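Local coordinates for protein 2-polyprenyl-6-methoxyphenol hydroxylase-like FAD-dependent oxidoreductase (Streptomyces sp. NRRL 11266, PDB 6UI5) that binds flavin-adenine dinucleotide and is probably an FAD-dependent oxidoreductase of the aromatic-ring hydroxylase family, at residues L17-A22 with D106-L111. Sequence-based numbering, arbitrary orientation.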
loop_
_atom_site.group_PDB
_atom_site.type_symbol
_atom_site.label_atom_id
_atom_site.label_comp_id
_atom_site.label_asym_id
_atom_site.label_seq_id
_atom_site.Cartn_x
_atom_site.Cartn_y
_atom_site.Cartn_z
ATOM N N LEU A 17 14.089 -14.036 27.829
ATOM C CA LEU A 17 15.523 -13.790 27.713
ATOM C C LEU A 17 16.279 -14.435 28.860
ATOM O O LEU A 17 17.309 -15.085 28.646
ATOM C CB LEU A 17 15.798 -12.278 27.647
ATOM C CG LEU A 17 17.226 -11.772 27.809
ATOM C CD1 LEU A 17 18.107 -12.297 26.634
ATOM C CD2 LEU A 17 17.212 -10.235 27.806
ATOM N N ALA A 18 15.775 -14.270 30.084
ATOM C CA ALA A 18 16.418 -14.905 31.227
ATOM C C ALA A 18 16.542 -16.396 31.000
ATOM O O ALA A 18 17.536 -17.015 31.402
ATOM C CB ALA A 18 15.643 -14.630 32.528
ATOM N N CYS A 19 15.549 -16.997 30.341
ATOM C CA CYS A 19 15.696 -18.395 29.945
ATOM C C CYS A 19 16.806 -18.563 28.907
ATOM O O CYS A 19 17.649 -19.468 29.030
ATOM C CB CYS A 19 14.379 -18.938 29.412
ATOM S SG CYS A 19 13.119 -19.145 30.661
ATOM N N GLU A 20 16.820 -17.706 27.866
ATOM C CA GLU A 20 17.893 -17.794 26.869
ATOM C C GLU A 20 19.267 -17.607 27.516
ATOM O O GLU A 20 20.264 -18.168 27.040
ATOM C CB GLU A 20 17.713 -16.746 25.775
ATOM C CG GLU A 20 16.474 -16.848 24.826
ATOM C CD GLU A 20 16.327 -18.179 24.049
ATOM O OE1 GLU A 20 15.190 -18.708 23.988
ATOM O OE2 GLU A 20 17.321 -18.684 23.472
ATOM N N LEU A 21 19.345 -16.833 28.604
ATOM C CA LEU A 21 20.639 -16.620 29.245
ATOM C C LEU A 21 21.001 -17.777 30.177
ATOM O O LEU A 21 22.174 -18.168 30.262
ATOM C CB LEU A 21 20.639 -15.297 30.002
ATOM C CG LEU A 21 20.578 -14.012 29.175
ATOM C CD1 LEU A 21 20.492 -12.741 30.062
ATOM C CD2 LEU A 21 21.790 -13.955 28.281
ATOM N N ALA A 22 20.002 -18.351 30.851
ATOM C CA ALA A 22 20.245 -19.350 31.885
ATOM C C ALA A 22 20.420 -20.738 31.300
ATOM O O ALA A 22 21.167 -21.553 31.855
ATOM C CB ALA A 22 19.095 -19.370 32.889
ATOM N N ASP A 106 8.162 -20.962 35.088
ATOM C CA ASP A 106 8.591 -22.304 35.469
ATOM C C ASP A 106 9.956 -22.629 34.886
ATOM O O ASP A 106 10.876 -23.018 35.616
ATOM C CB ASP A 106 7.573 -23.338 35.012
ATOM C CG ASP A 106 6.391 -23.433 35.938
ATOM O OD1 ASP A 106 6.410 -22.816 37.032
ATOM O OD2 ASP A 106 5.432 -24.136 35.561
ATOM N N ARG A 107 10.105 -22.472 33.564
ATOM C CA ARG A 107 11.379 -22.803 32.929
ATOM C C ARG A 107 12.506 -21.957 33.495
ATOM O O ARG A 107 13.629 -22.452 33.675
ATOM C CB ARG A 107 11.296 -22.624 31.415
ATOM C CG ARG A 107 12.639 -22.748 30.727
ATOM C CD ARG A 107 13.091 -24.189 30.711
ATOM N NE ARG A 107 12.095 -25.018 30.051
ATOM C CZ ARG A 107 12.111 -25.331 28.755
ATOM N NH1 ARG A 107 13.105 -24.898 27.936
ATOM N NH2 ARG A 107 11.115 -26.080 28.285
ATOM N N ALA A 108 12.215 -20.698 33.834
ATOM C CA ALA A 108 13.250 -19.834 34.389
ATOM C C ALA A 108 13.745 -20.358 35.736
ATOM O O ALA A 108 14.960 -20.412 35.985
ATOM C CB ALA A 108 12.721 -18.406 34.511
ATOM N N VAL A 109 12.823 -20.759 36.621
ATOM C CA VAL A 109 13.283 -21.095 37.960
ATOM C C VAL A 109 14.076 -22.392 37.917
ATOM O O VAL A 109 15.078 -22.525 38.627
ATOM C CB VAL A 109 12.128 -21.123 38.997
ATOM C CG1 VAL A 109 11.341 -19.820 38.944
ATOM C CG2 VAL A 109 11.206 -22.322 38.833
ATOM N N GLU A 110 13.709 -23.334 37.046
ATOM C CA GLU A 110 14.480 -24.579 36.990
ATOM C C GLU A 110 15.838 -24.396 36.323
ATOM O O GLU A 110 16.796 -25.080 36.702
ATOM C CB GLU A 110 13.704 -25.682 36.278
ATOM C CG GLU A 110 13.201 -25.315 34.928
ATOM C CD GLU A 110 11.876 -25.977 34.637
ATOM O OE1 GLU A 110 11.654 -26.405 33.480
ATOM O OE2 GLU A 110 11.060 -26.069 35.581
ATOM N N LEU A 111 15.951 -23.488 35.340
ATOM C CA LEU A 111 17.272 -23.216 34.779
ATOM C C LEU A 111 18.106 -22.316 35.679
ATOM O O LEU A 111 19.251 -21.999 35.324
ATOM C CB LEU A 111 17.178 -22.616 33.369
ATOM C CG LEU A 111 16.417 -23.341 32.231
ATOM C CD1 LEU A 111 16.137 -22.344 31.096
ATOM C CD2 LEU A 111 17.127 -24.605 31.681
#
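C19 reaches from helix 12-22 to the surface of helix 97-110 and meets R107 and A108 with its sulfur. SG of C19 lies 3.6 Å from CG of R107. SG of C19 is also 3.6 Å from the backbone N of A108 and 3.9 Å from its CB, so the sulfur sits where R107 joins A108. The first torsion of C19 puts SG anti to its own carbonyl carbon (chi1 -70°), and the thiol extends across the gap between the helices. R107 offers only the root of its side chain here. Its CG is anti to the backbone N (chi1 171°), and the chain then bends twice and carries the guanidinium away from C19. There NH1 bonds to the backbone O of R57, and NE makes a long salt bridge to E110.

One turn further along, A22 meets L111. Both CB atoms point across the contact and stand 3.8 Å apart. CB of A22 also lies 3.6 Å from the backbone O of L111. The leucine branch turns back towards C19, where CD1 of L111 is 3.9 Å from O of C19. No hydrogen bond links the segments. Small residues let the backbones come close, with 5.3 Å between CA of C19 and CA of A108.

V113 also packs on A18 and A22. On other faces of helix 12-22, L17 and L21 touch strand 5-8 and helix 295-316. The start of helix 12-22 carries part of a glycine-rich sequence consistent with a GxGxxG motif, and this packing of helix 12-22 against helix 97-110 belongs to the Rossmann-type FAD-binding domain.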